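Local coordinates for protein putative TIM-barrel metal-dependent hydrolase (Mycobacterium avium subsp. paratuberculosis S397, PDB 4DZI) that is probably a metal-dependent hydrolase of the amidohydrolase superfamily, with two cadmium ions bound in its active-site region, at residues C[167-172]-C[190-195]; C[194-199]-C[232-237]; C[227-232]-C[287-292]; C[296-301]-C[329-334]. One frame throughout, in Å; residues are numbered along the deposited sequence.

Contact 1 of 4, residues C[167-172]-C[190-195]; sequences PIVSLA and KLVLVR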
loop_
_atom_site.group_PDB
_atom_site.type_symbol
_atom_site.label_atom_id
_atom_site.label_comp_id
_atom_site.label_asym_id
_atom_site.label_seq_id
_atom_site.Cartn_x
_atom_site.Cartn_y
_atom_site.Cartn_z
ATOM N N PRO C 167 -18.777 -10.654 18.388
ATOM C CA PRO C 167 -19.012 -9.273 18.804
ATOM C C PRO C 167 -17.803 -8.415 18.387
ATOM O O PRO C 167 -16.741 -8.959 18.047
ATOM C CB PRO C 167 -19.072 -9.351 20.339
ATOM C CG PRO C 167 -18.250 -10.567 20.666
ATOM C CD PRO C 167 -18.458 -11.550 19.527
ATOM N N ILE C 168 -17.969 -7.103 18.433
ATOM C CA ILE C 168 -16.859 -6.187 18.097
ATOM C C ILE C 168 -16.162 -5.765 19.374
ATOM O O ILE C 168 -16.825 -5.484 20.377
ATOM C CB ILE C 168 -17.376 -4.945 17.344
ATOM C CG1 ILE C 168 -17.979 -5.353 15.992
ATOM C CG2 ILE C 168 -16.237 -3.937 17.130
ATOM C CD1 ILE C 168 -18.718 -4.227 15.288
ATOM N N VAL C 169 -14.831 -5.706 19.352
ATOM C CA VAL C 169 -14.076 -5.069 20.446
ATOM C C VAL C 169 -13.339 -3.888 19.842
ATOM O O VAL C 169 -12.583 -4.068 18.875
ATOM C CB VAL C 169 -13.083 -6.017 21.109
ATOM C CG1 VAL C 169 -12.231 -5.263 22.123
ATOM C CG2 VAL C 169 -13.867 -7.137 21.794
ATOM N N SER C 170 -13.619 -2.686 20.350
ATOM C CA SER C 170 -12.807 -1.529 20.010
ATOM C C SER C 170 -11.761 -1.337 21.094
ATOM O O SER C 170 -12.068 -1.366 22.297
ATOM C CB SER C 170 -13.635 -0.249 19.914
ATOM O OG SER C 170 -12.758 0.885 19.729
ATOM N N LEU C 171 -10.529 -1.093 20.670
ATOM C CA LEU C 171 -9.458 -0.768 21.599
ATOM C C LEU C 171 -9.324 0.756 21.826
ATOM O O LEU C 171 -8.313 1.181 22.410
ATOM C CB LEU C 171 -8.128 -1.291 21.059
ATOM C CG LEU C 171 -8.037 -2.813 21.048
ATOM C CD1 LEU C 171 -6.851 -3.322 20.251
ATOM C CD2 LEU C 171 -7.977 -3.294 22.481
ATOM N N ALA C 172 -10.306 1.556 21.396
ATOM C CA ALA C 172 -10.173 3.020 21.427
ATOM C C ALA C 172 -9.927 3.529 22.841
ATOM O O ALA C 172 -9.179 4.475 23.040
ATOM C CB ALA C 172 -11.374 3.715 20.784
ATOM N N LYS C 190 -16.744 -16.827 21.162
ATOM C CA LYS C 190 -15.681 -17.734 20.753
ATOM C C LYS C 190 -14.742 -17.076 19.726
ATOM O O LYS C 190 -13.708 -17.659 19.345
ATOM C CB LYS C 190 -16.266 -19.027 20.161
ATOM C CG LYS C 190 -17.185 -19.787 21.114
ATOM C CD LYS C 190 -16.480 -20.157 22.393
ATOM C CE LYS C 190 -17.294 -21.214 23.169
ATOM N NZ LYS C 190 -18.630 -20.696 23.583
ATOM N N LEU C 191 -15.153 -15.905 19.251
ATOM C CA LEU C 191 -14.379 -15.137 18.240
ATOM C C LEU C 191 -14.758 -13.679 18.479
ATOM O O LEU C 191 -15.944 -13.389 18.743
ATOM C CB LEU C 191 -14.771 -15.552 16.803
ATOM C CG LEU C 191 -14.164 -14.750 15.633
ATOM C CD1 LEU C 191 -12.642 -14.899 15.560
ATOM C CD2 LEU C 191 -14.790 -15.209 14.326
ATOM N N VAL C 192 -13.785 -12.756 18.467
ATOM C CA VAL C 192 -14.141 -11.340 18.558
ATOM C C VAL C 192 -13.565 -10.628 17.329
ATOM O O VAL C 192 -12.516 -11.038 16.813
ATOM C CB VAL C 192 -13.613 -10.657 19.838
ATOM C CG1 VAL C 192 -14.026 -11.446 21.076
ATOM C CG2 VAL C 192 -12.100 -10.514 19.768
ATOM N N LEU C 193 -14.217 -9.565 16.889
ATOM C CA LEU C 193 -13.703 -8.803 15.743
ATOM C C LEU C 193 -13.050 -7.522 16.230
ATOM O O LEU C 193 -13.659 -6.759 16.971
ATOM C CB LEU C 193 -14.853 -8.410 14.802
ATOM C CG LEU C 193 -15.611 -9.614 14.274
ATOM C CD1 LEU C 193 -16.704 -9.084 13.337
ATOM C CD2 LEU C 193 -14.692 -10.578 13.535
ATOM N N VAL C 194 -11.812 -7.271 15.812
ATOM C CA VAL C 194 -11.215 -5.968 16.016
ATOM C C VAL C 194 -11.017 -5.400 14.623
ATOM O O VAL C 194 -10.698 -6.147 13.698
ATOM C CB VAL C 194 -9.858 -6.101 16.749
ATOM C CG1 VAL C 194 -9.079 -4.771 16.742
ATOM C CG2 VAL C 194 -10.080 -6.540 18.208
ATOM N N ARG C 195 -11.271 -4.107 14.467
ATOM C CA ARG C 195 -11.216 -3.539 13.134
ATOM C C ARG C 195 -9.769 -3.500 12.594
ATOM O O ARG C 195 -8.862 -3.088 13.299
ATOM C CB ARG C 195 -11.817 -2.145 13.143
ATOM C CG ARG C 195 -11.944 -1.561 11.731
ATOM C CD ARG C 195 -12.752 -0.262 11.726
ATOM N NE ARG C 195 -12.125 0.721 12.613
ATOM C CZ ARG C 195 -11.763 1.948 12.253
ATOM N NH1 ARG C 195 -11.947 2.393 11.005
ATOM N NH2 ARG C 195 -11.227 2.760 13.169
HETATM O O HOH W 1 -12.162 -2.602 16.699
#

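Contact 2 of 4, residues C[194-199]-C[232-237]; sequences VRPAPV and SDSGYL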
loop_
_atom_site.group_PDB
_atom_site.type_symbol
_atom_site.label_atom_id
_atom_site.label_comp_id
_atom_site.label_asym_id
_atom_site.label_seq_id
_atom_site.Cartn_x
_atom_site.Cartn_y
_atom_site.Cartn_z
ATOM N N VAL C 194 -11.812 -7.271 15.812
ATOM C CA VAL C 194 -11.215 -5.968 16.016
ATOM C C VAL C 194 -11.017 -5.400 14.623
ATOM O O VAL C 194 -10.698 -6.147 13.698
ATOM C CB VAL C 194 -9.858 -6.101 16.749
ATOM C CG1 VAL C 194 -9.079 -4.771 16.742
ATOM C CG2 VAL C 194 -10.080 -6.540 18.208
ATOM N N ARG C 195 -11.271 -4.107 14.467
ATOM C CA ARG C 195 -11.216 -3.539 13.134
ATOM C C ARG C 195 -9.769 -3.500 12.594
ATOM O O ARG C 195 -8.862 -3.088 13.299
ATOM C CB ARG C 195 -11.817 -2.145 13.143
ATOM C CG ARG C 195 -11.944 -1.561 11.731
ATOM C CD ARG C 195 -12.752 -0.262 11.726
ATOM N NE ARG C 195 -12.125 0.721 12.613
ATOM C CZ ARG C 195 -11.763 1.948 12.253
ATOM N NH1 ARG C 195 -11.947 2.393 11.005
ATOM N NH2 ARG C 195 -11.227 2.760 13.169
ATOM N N PRO C 196 -9.568 -3.901 11.329
ATOM C CA PRO C 196 -8.189 -3.861 10.763
ATOM C C PRO C 196 -7.851 -2.429 10.346
ATOM O O PRO C 196 -7.927 -2.077 9.177
ATOM C CB PRO C 196 -8.268 -4.783 9.532
ATOM C CG PRO C 196 -9.740 -4.801 9.168
ATOM C CD PRO C 196 -10.494 -4.665 10.483
ATOM N N ALA C 197 -7.512 -1.613 11.329
ATOM C CA ALA C 197 -7.331 -0.185 11.096
ATOM C C ALA C 197 -6.560 0.354 12.288
ATOM O O ALA C 197 -6.518 -0.269 13.358
ATOM C CB ALA C 197 -8.705 0.524 11.049
ATOM N N PRO C 198 -5.975 1.530 12.126
ATOM C CA PRO C 198 -5.408 2.236 13.289
ATOM C C PRO C 198 -6.421 2.351 14.424
ATOM O O PRO C 198 -7.619 2.548 14.184
ATOM C CB PRO C 198 -5.085 3.619 12.714
ATOM C CG PRO C 198 -4.813 3.355 11.259
ATOM C CD PRO C 198 -5.861 2.314 10.880
ATOM N N VAL C 199 -5.962 2.202 15.659
ATOM C CA VAL C 199 -6.876 2.319 16.801
ATOM C C VAL C 199 -7.067 3.786 17.152
ATOM O O VAL C 199 -6.090 4.502 17.409
ATOM C CB VAL C 199 -6.306 1.575 18.051
ATOM C CG1 VAL C 199 -7.221 1.789 19.241
ATOM C CG2 VAL C 199 -6.130 0.076 17.774
ATOM N N SER C 232 -13.404 -3.885 6.380
ATOM C CA SER C 232 -14.196 -2.854 7.073
ATOM C C SER C 232 -13.989 -1.528 6.365
ATOM O O SER C 232 -13.148 -1.437 5.463
ATOM C CB SER C 232 -13.683 -2.676 8.515
ATOM O OG SER C 232 -13.843 -3.881 9.302
ATOM N N ASP C 233 -14.702 -0.487 6.807
ATOM C CA ASP C 233 -14.187 0.867 6.528
ATOM C C ASP C 233 -13.041 1.111 7.484
ATOM O O ASP C 233 -13.235 1.353 8.663
ATOM C CB ASP C 233 -15.264 1.938 6.752
ATOM C CG ASP C 233 -14.795 3.320 6.337
ATOM O OD1 ASP C 233 -13.586 3.495 6.056
ATOM O OD2 ASP C 233 -15.634 4.237 6.273
ATOM N N SER C 234 -11.807 1.054 6.969
ATOM C CA SER C 234 -10.616 1.200 7.773
ATOM C C SER C 234 -9.985 2.583 7.594
ATOM O O SER C 234 -8.888 2.816 8.098
ATOM C CB SER C 234 -9.596 0.125 7.373
ATOM O OG SER C 234 -10.004 -1.179 7.828
ATOM N N GLY C 235 -10.715 3.463 6.931
ATOM C CA GLY C 235 -10.246 4.847 6.712
ATOM C C GLY C 235 -9.244 4.954 5.586
ATOM O O GLY C 235 -8.604 6.020 5.442
ATOM N N TYR C 236 -9.077 3.893 4.784
ATOM C CA TYR C 236 -8.055 3.925 3.694
ATOM C C TYR C 236 -8.374 4.787 2.489
ATOM O O TYR C 236 -7.517 5.053 1.646
ATOM C CB TYR C 236 -7.578 2.509 3.302
ATOM C CG TYR C 236 -6.436 2.043 4.173
ATOM C CD1 TYR C 236 -6.599 1.847 5.546
ATOM C CD2 TYR C 236 -5.178 1.827 3.622
ATOM C CE1 TYR C 236 -5.539 1.438 6.330
ATOM C CE2 TYR C 236 -4.113 1.414 4.385
ATOM C CZ TYR C 236 -4.288 1.220 5.737
ATOM O OH TYR C 236 -3.231 0.845 6.514
ATOM N N LEU C 237 -9.605 5.253 2.394
ATOM C CA LEU C 237 -9.867 6.247 1.356
ATOM C C LEU C 237 -8.988 7.496 1.516
ATOM O O LEU C 237 -8.937 8.288 0.593
ATOM C CB LEU C 237 -11.346 6.606 1.286
ATOM C CG LEU C 237 -12.185 5.494 0.661
ATOM C CD1 LEU C 237 -13.672 5.809 0.771
ATOM C CD2 LEU C 237 -11.798 5.249 -0.787
#

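Contact 3 of 4, residues C[227-232]-C[287-292]; sequences VGFHLS and LKAVSI. With CD (cadmium ion), chain Q.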
loop_
_atom_site.group_PDB
_atom_site.type_symbol
_atom_site.label_atom_id
_atom_site.label_comp_id
_atom_site.label_asym_id
_atom_site.label_seq_id
_atom_site.Cartn_x
_atom_site.Cartn_y
_atom_site.Cartn_z
ATOM N N VAL C 227 -8.737 -13.262 17.668
ATOM C CA VAL C 227 -9.179 -11.976 17.165
ATOM C C VAL C 227 -9.387 -12.141 15.668
ATOM O O VAL C 227 -8.526 -12.675 14.956
ATOM C CB VAL C 227 -8.158 -10.847 17.456
ATOM C CG1 VAL C 227 -6.744 -11.238 17.014
ATOM C CG2 VAL C 227 -8.627 -9.535 16.825
ATOM N N GLY C 228 -10.535 -11.684 15.179
ATOM C CA GLY C 228 -10.757 -11.730 13.737
ATOM C C GLY C 228 -10.687 -10.332 13.166
ATOM O O GLY C 228 -11.099 -9.372 13.809
ATOM N N PHE C 229 -10.114 -10.237 11.956
ATOM C CA PHE C 229 -9.994 -8.977 11.233
ATOM C C PHE C 229 -10.757 -9.113 9.917
ATOM O O PHE C 229 -10.318 -9.806 8.991
ATOM C CB PHE C 229 -8.506 -8.661 10.906
ATOM C CG PHE C 229 -7.681 -8.351 12.128
ATOM C CD1 PHE C 229 -7.873 -7.174 12.826
ATOM C CD2 PHE C 229 -6.740 -9.262 12.595
ATOM C CE1 PHE C 229 -7.122 -6.896 13.970
ATOM C CE2 PHE C 229 -5.989 -8.988 13.753
ATOM C CZ PHE C 229 -6.188 -7.804 14.436
ATOM N N HIS C 230 -11.918 -8.474 9.843
ATOM C CA HIS C 230 -12.756 -8.567 8.649
ATOM C C HIS C 230 -12.736 -7.281 7.922
ATOM O O HIS C 230 -12.737 -6.226 8.562
ATOM C CB HIS C 230 -14.219 -8.834 9.061
ATOM C CG HIS C 230 -15.151 -9.067 7.877
ATOM N ND1 HIS C 230 -15.664 -8.060 7.115
ATOM C CD2 HIS C 230 -15.599 -10.251 7.305
ATOM C CE1 HIS C 230 -16.412 -8.580 6.127
ATOM N NE2 HIS C 230 -16.365 -9.914 6.226
ATOM N N LEU C 231 -12.730 -7.363 6.594
ATOM C CA LEU C 231 -12.842 -6.180 5.735
ATOM C C LEU C 231 -13.827 -5.154 6.306
ATOM O O LEU C 231 -14.982 -5.480 6.581
ATOM C CB LEU C 231 -13.349 -6.623 4.360
ATOM C CG LEU C 231 -13.226 -5.569 3.277
ATOM C CD1 LEU C 231 -11.747 -5.290 2.973
ATOM C CD2 LEU C 231 -13.965 -6.038 2.022
ATOM N N SER C 232 -13.404 -3.885 6.380
ATOM C CA SER C 232 -14.196 -2.854 7.073
ATOM C C SER C 232 -13.989 -1.528 6.365
ATOM O O SER C 232 -13.148 -1.437 5.463
ATOM C CB SER C 232 -13.683 -2.676 8.515
ATOM O OG SER C 232 -13.843 -3.881 9.302
ATOM N N LEU C 287 -1.890 -16.053 21.298
ATOM C CA LEU C 287 -2.944 -15.283 20.601
ATOM C C LEU C 287 -3.119 -15.789 19.182
ATOM O O LEU C 287 -2.142 -15.963 18.452
ATOM C CB LEU C 287 -2.626 -13.795 20.579
ATOM C CG LEU C 287 -3.735 -12.909 19.982
ATOM C CD1 LEU C 287 -4.970 -12.871 20.895
ATOM C CD2 LEU C 287 -3.220 -11.475 19.828
ATOM N N LYS C 288 -4.373 -16.066 18.800
ATOM C CA LYS C 288 -4.701 -16.519 17.462
ATOM C C LYS C 288 -5.402 -15.388 16.735
ATOM O O LYS C 288 -6.162 -14.626 17.332
ATOM C CB LYS C 288 -5.577 -17.769 17.518
ATOM C CG LYS C 288 -4.862 -18.972 18.148
ATOM C CD LYS C 288 -5.848 -20.124 18.366
ATOM C CE LYS C 288 -6.742 -19.757 19.548
ATOM N NZ LYS C 288 -8.007 -20.552 19.624
ATOM N N ALA C 289 -5.081 -15.231 15.455
ATOM C CA ALA C 289 -5.753 -14.222 14.655
ATOM C C ALA C 289 -6.241 -14.812 13.349
ATOM O O ALA C 289 -5.675 -15.786 12.804
ATOM C CB ALA C 289 -4.809 -13.056 14.366
ATOM N N VAL C 290 -7.286 -14.211 12.797
ATOM C CA VAL C 290 -7.817 -14.719 11.525
ATOM C C VAL C 290 -8.189 -13.527 10.651
ATOM O O VAL C 290 -8.809 -12.583 11.111
ATOM C CB VAL C 290 -9.043 -15.687 11.678
ATOM C CG1 VAL C 290 -10.183 -15.034 12.476
ATOM C CG2 VAL C 290 -9.541 -16.168 10.300
ATOM N N SER C 291 -7.816 -13.609 9.367
ATOM C CA SER C 291 -8.165 -12.589 8.365
ATOM C C SER C 291 -9.351 -13.073 7.552
ATOM O O SER C 291 -9.294 -14.167 6.978
ATOM C CB SER C 291 -6.945 -12.363 7.449
ATOM O OG SER C 291 -7.317 -11.603 6.304
ATOM N N ILE C 292 -10.435 -12.298 7.543
ATOM C CA ILE C 292 -11.649 -12.694 6.813
ATOM C C ILE C 292 -12.041 -11.639 5.765
ATOM O O ILE C 292 -12.153 -10.450 6.081
ATOM C CB ILE C 292 -12.822 -12.897 7.814
ATOM C CG1 ILE C 292 -12.377 -13.771 9.007
ATOM C CG2 ILE C 292 -14.048 -13.477 7.095
ATOM C CD1 ILE C 292 -13.437 -13.949 10.088
HETATM CD CD CD Q . -17.547 -11.339 4.767
#

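Contact 4 of 4, residues C[296-301]-C[329-334]; sequences SYFVHR and VWIAPY. With SO4 (sulfate ion), chain J.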
loop_
_atom_site.group_PDB
_atom_site.type_symbol
_atom_site.label_atom_id
_atom_site.label_comp_id
_atom_site.label_asym_id
_atom_site.label_seq_id
_atom_site.Cartn_x
_atom_site.Cartn_y
_atom_site.Cartn_z
ATOM N N SER C 296 -5.808 -13.191 0.244
ATOM C CA SER C 296 -4.583 -13.732 0.802
ATOM C C SER C 296 -3.407 -13.184 0.020
ATOM O O SER C 296 -2.282 -13.481 0.353
ATOM C CB SER C 296 -4.559 -15.280 0.736
ATOM O OG SER C 296 -4.574 -15.771 -0.606
ATOM N N TYR C 297 -3.673 -12.348 -0.985
ATOM C CA TYR C 297 -2.545 -11.810 -1.769
ATOM C C TYR C 297 -1.614 -10.961 -0.928
ATOM O O TYR C 297 -0.445 -10.791 -1.279
ATOM C CB TYR C 297 -3.125 -10.924 -2.848
ATOM C CG TYR C 297 -2.196 -10.496 -3.948
ATOM C CD1 TYR C 297 -1.602 -11.414 -4.759
ATOM C CD2 TYR C 297 -1.980 -9.141 -4.191
ATOM C CE1 TYR C 297 -0.779 -11.021 -5.809
ATOM C CE2 TYR C 297 -1.169 -8.737 -5.225
ATOM C CZ TYR C 297 -0.575 -9.679 -6.029
ATOM O OH TYR C 297 0.209 -9.263 -7.088
ATOM N N PHE C 298 -2.105 -10.392 0.164
ATOM C CA PHE C 298 -1.247 -9.587 1.016
ATOM C C PHE C 298 -0.038 -10.340 1.608
ATOM O O PHE C 298 0.991 -9.732 1.951
ATOM C CB PHE C 298 -2.023 -8.912 2.164
ATOM C CG PHE C 298 -2.400 -9.848 3.294
ATOM C CD1 PHE C 298 -1.557 -10.008 4.398
ATOM C CD2 PHE C 298 -3.625 -10.491 3.296
ATOM C CE1 PHE C 298 -1.875 -10.859 5.452
ATOM C CE2 PHE C 298 -3.959 -11.325 4.352
ATOM C CZ PHE C 298 -3.093 -11.502 5.435
ATOM N N VAL C 299 -0.153 -11.655 1.766
ATOM C CA VAL C 299 0.844 -12.421 2.504
ATOM C C VAL C 299 2.239 -12.306 1.907
ATOM O O VAL C 299 3.219 -12.125 2.607
ATOM C CB VAL C 299 0.444 -13.910 2.540
ATOM C CG1 VAL C 299 1.468 -14.735 3.303
ATOM C CG2 VAL C 299 -0.925 -14.052 3.176
ATOM N N HIS C 300 2.325 -12.448 0.607
ATOM C CA HIS C 300 3.673 -12.517 0.076
ATOM C C HIS C 300 4.415 -11.201 0.190
ATOM O O HIS C 300 5.603 -11.212 0.450
ATOM C CB HIS C 300 3.722 -13.098 -1.320
ATOM C CG HIS C 300 3.260 -12.150 -2.364
ATOM N ND1 HIS C 300 1.954 -11.827 -2.514
ATOM C CD2 HIS C 300 3.961 -11.447 -3.341
ATOM C CE1 HIS C 300 1.830 -10.933 -3.523
ATOM N NE2 HIS C 300 3.058 -10.708 -4.034
ATOM N N ARG C 301 3.738 -10.063 0.014
ATOM C CA ARG C 301 4.437 -8.771 0.209
ATOM C C ARG C 301 4.780 -8.570 1.654
ATOM O O ARG C 301 5.827 -8.028 1.982
ATOM C CB ARG C 301 3.591 -7.563 -0.263
ATOM C CG ARG C 301 3.188 -7.610 -1.732
ATOM C CD ARG C 301 1.670 -7.745 -1.886
ATOM N NE ARG C 301 1.007 -6.617 -1.225
ATOM C CZ ARG C 301 -0.310 -6.531 -1.060
ATOM N NH1 ARG C 301 -1.068 -7.524 -1.522
ATOM N NH2 ARG C 301 -0.863 -5.484 -0.412
ATOM N N VAL C 329 -1.610 -17.026 12.644
ATOM C CA VAL C 329 -2.593 -16.364 11.770
ATOM C C VAL C 329 -3.191 -17.355 10.772
ATOM O O VAL C 329 -2.498 -18.066 10.041
ATOM C CB VAL C 329 -1.982 -15.161 11.008
ATOM C CG1 VAL C 329 -3.012 -14.443 10.119
ATOM C CG2 VAL C 329 -1.330 -14.187 12.005
ATOM N N TRP C 330 -4.526 -17.389 10.745
ATOM C CA TRP C 330 -5.260 -18.115 9.753
ATOM C C TRP C 330 -5.821 -17.141 8.743
ATOM O O TRP C 330 -6.165 -16.022 9.077
ATOM C CB TRP C 330 -6.439 -18.822 10.449
ATOM C CG TRP C 330 -6.116 -20.100 11.201
ATOM C CD1 TRP C 330 -6.445 -21.404 10.841
ATOM C CD2 TRP C 330 -5.469 -20.221 12.508
ATOM N NE1 TRP C 330 -6.021 -22.282 11.797
ATOM C CE2 TRP C 330 -5.427 -21.636 12.814
ATOM C CE3 TRP C 330 -4.910 -19.320 13.403
ATOM C CZ2 TRP C 330 -4.857 -22.119 13.993
ATOM C CZ3 TRP C 330 -4.328 -19.810 14.570
ATOM C CH2 TRP C 330 -4.321 -21.183 14.865
ATOM N N ILE C 331 -5.979 -17.601 7.517
ATOM C CA ILE C 331 -6.430 -16.725 6.431
ATOM C C ILE C 331 -7.540 -17.359 5.597
ATOM O O ILE C 331 -7.375 -18.466 5.062
ATOM C CB ILE C 331 -5.250 -16.405 5.507
ATOM C CG1 ILE C 331 -4.189 -15.627 6.292
ATOM C CG2 ILE C 331 -5.747 -15.581 4.316
ATOM C CD1 ILE C 331 -2.908 -15.434 5.511
ATOM N N ALA C 332 -8.678 -16.664 5.479
ATOM C CA ALA C 332 -9.694 -17.036 4.491
ATOM C C ALA C 332 -9.367 -16.328 3.178
ATOM O O ALA C 332 -9.526 -15.112 3.082
ATOM C CB ALA C 332 -11.091 -16.595 4.958
ATOM N N PRO C 333 -8.916 -17.067 2.171
ATOM C CA PRO C 333 -8.533 -16.414 0.912
ATOM C C PRO C 333 -9.737 -16.017 0.055
ATOM O O PRO C 333 -10.892 -16.447 0.283
ATOM C CB PRO C 333 -7.753 -17.521 0.185
ATOM C CG PRO C 333 -8.486 -18.794 0.639
ATOM C CD PRO C 333 -8.690 -18.524 2.121
ATOM N N TYR C 334 -9.479 -15.201 -0.965
ATOM C CA TYR C 334 -10.501 -14.979 -1.983
ATOM C C TYR C 334 -10.521 -16.210 -2.910
ATOM O O TYR C 334 -9.514 -16.923 -3.056
ATOM C CB TYR C 334 -10.260 -13.662 -2.785
ATOM C CG TYR C 334 -10.609 -12.336 -2.083
ATOM C CD1 TYR C 334 -11.676 -12.232 -1.187
ATOM C CD2 TYR C 334 -9.892 -11.160 -2.364
ATOM C CE1 TYR C 334 -11.992 -11.016 -0.574
ATOM C CE2 TYR C 334 -10.208 -9.951 -1.753
ATOM C CZ TYR C 334 -11.253 -9.870 -0.847
ATOM O OH TYR C 334 -11.573 -8.638 -0.218
HETATM S S SO4 J . 1.017 -2.630 -1.313
HETATM O O1 SO4 J . 2.099 -1.776 -0.865
HETATM O O2 SO4 J . 1.400 -3.795 -2.156
HETATM O O3 SO4 J . 0.591 -3.252 -0.027
HETATM O O4 SO4 J . -0.239 -2.077 -1.788
#

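Contact 1 of 4, residues C[167-172]-C[190-195]
P167 and L193 join the two backbones at the tight end of this contact. L193 N donates to P167 O at 2.8 Å, and the bond is nearly straight at 172°. V169 N returns a bond to L193 O at 2.9 Å. I168 lies between these two bonds, and its CA passes L193 O in a C-H...O contact. The ring of P167 also presses on segment 190-195, with CD 3.2 Å from L191 O. V169 CG2 meets V192 CB at 4.0 Å in apolar packing, the two side chains at a slant. The direction of the backbones and the single bridge at I168 and L193 fit the end of one TIM-barrel strand, 163-165, running on beside the next, 192-193, with a beta-alpha-beta crossover through helix 174-186 between them. That helix lies against P167, V169, L171 and V192. Beyond V169 the two backbones separate and the contact loosens. With V194 CG1 anti to the backbone N (chi1 169°), CG2 falls beside that N and still touches V169 O at 3.6 Å. L171 CD1 only reaches V194 CG1 at 4.4 Å. A water takes the place of a direct backbone bond here: it donates to V169 O at 2.7 Å and accepts from R195 N at 2.8 Å. S170 turns away from the other segment, and its OG accepts from A172 N in an ST turn.

Contact 2 of 4, residues C[194-199]-C[232-237]
R195 reaches across to D233 with its guanidinium group. NH1 donates to D233 O at 2.9 Å, within the carbonyl plane and on a lone pair. The oxygen also lies close to the guanidinium plane, so the bond runs edge-on. The side chain starts extended, with CG anti to the backbone N (chi1 -173°). It then bends at chi3 (58°), which folds the guanidinium back over its own segment. One face of the group rests on A197 CB, 3.6 Å from the plane and over its centre. NH1 has a second partner in E130, a salt bridge that would help fix the rotation of the group. Nearer the backbone, R195 CG packs on S232 CB at 3.8 Å. S232 OG lies against P196 CD but donates its bond to H230 O. S234 OG stands beside its own backbone N (chi1 -72°) and donates to P196 O at 2.6 Å, approaching from above the carbonyl plane. S234 CB then meets A197 CB at 3.8 Å. P196 is the centre of an inverse gamma turn, and D233 OD1 accepts from G235 N in an Asx turn. Both segments are loops after barrel strands, 192-193 and 227-230, on the C-terminal side where amidohydrolases hold their metals; the S232 side chain is about 9 Å from a cadmium ion. Helix 266-277 packs on P196 and S234, helix 128-131 touches R195 and D233, and W243 of the second subunit packs on P198.

Contact 3 of 4, residues C[227-232]-C[287-292]
F229 O is held by two donors, I292 N across the contact, with its N-H pointing almost straight at the oxygen (177°), and the side-chain ND2 of N294. F229 N donates to V290 O at 2.8 Å, almost in line with the carbonyl. V227 likewise uses both its N and its O, bonding to K288 O and V290 N, and L231 N closes the series on I292 O at 3.2 Å. This is the regular pattern of a parallel pair, and the two strand axes run 19° apart. The sheet has two different faces. On one, V227 CG1 touches A289 CB at 3.7 Å, and the F229 ring turns its edge to the same methyl. V227 CG2 lies over a face of that ring, toward its rim. On the other face, V290 CG1 packs against G228 CA at 3.6 Å, where glycine brings no side chain. H230 also stands on this face. Its CG is anti to the backbone N (chi1 -175°), and CD2 meets I292 CG2 at 3.6 Å. NE2 binds cadmium at 2.4 Å, together with D13, H15, E293 and D356. ND1 donates to L231 O at 2.7 Å, a second-shell bond that holds the ring's rotation. H230 thus belongs to the metal centre at the C-terminal end of the barrel strands. Strand 192-193 flanks 227-230, and strand 329-331 flanks 289-292. Helix 266-277 packs on F229 and S291, and helix 214-223 on V227 and L287.

Contact 4 of 4, residues C[296-301]-C[329-334]
I331 carries the apolar part of the contact with both branches. Its CD1 lies 3.4 Å from V299 CG2, a doubtful distance, since it is tighter than usual and V299 has two deposited conformers. The same CD1 reaches F298 CZ at 3.9 Å. F298 CG lies between the backbone N and the carbonyl carbon (chi1 76°); the two side chains come from opposite directions, and I331 CD1 meets the ring obliquely. The other branch, I331 CG2, packs on S296 CB at 3.8 Å. P333 CB touches S296 OG at 3.7 Å. Polar bonds lead outward: S296 OG is hydrogen-bonded to D337. R301 NH2 donates to sulfate O3 at 2.7 Å, in the guanidinium plane. R266 and R305 of both subunits also bind this sulfate, probably from the crystallisation liquor. Helix 298-312 belongs to the beta-alpha-beta connection from strand 289-292 to its parallel neighbour 329-331 in the barrel sheet. Its start faces 329-331, with helix 339-346 touching S296, V299 and P333 and helix 266-277 touching F298.

Overall arrangement
The contacts follow the chain through part of one barrel. Contact 1 comes first and shares V194 and R195 with contact 2. Contacts 2 and 3 interleave along the sequence and share S232. Contact 4 comes last. Contacts 1, 3 and 4 reach one parallel sheet, ordered 192-193, 227-230, 289-292, 329-331. The centres of contacts 1 and 4 are about 20 Å apart and their nearest atoms about 9 Å. The centre of contact 3 lies about 9 and 11 Å from theirs. The row of strands puts the loops of contact 2 and the cadmium ligand of contact 3 on the C-terminal side, consistent with an amidohydrolase metal site. Contacts 2 and 4 both touch the second subunit.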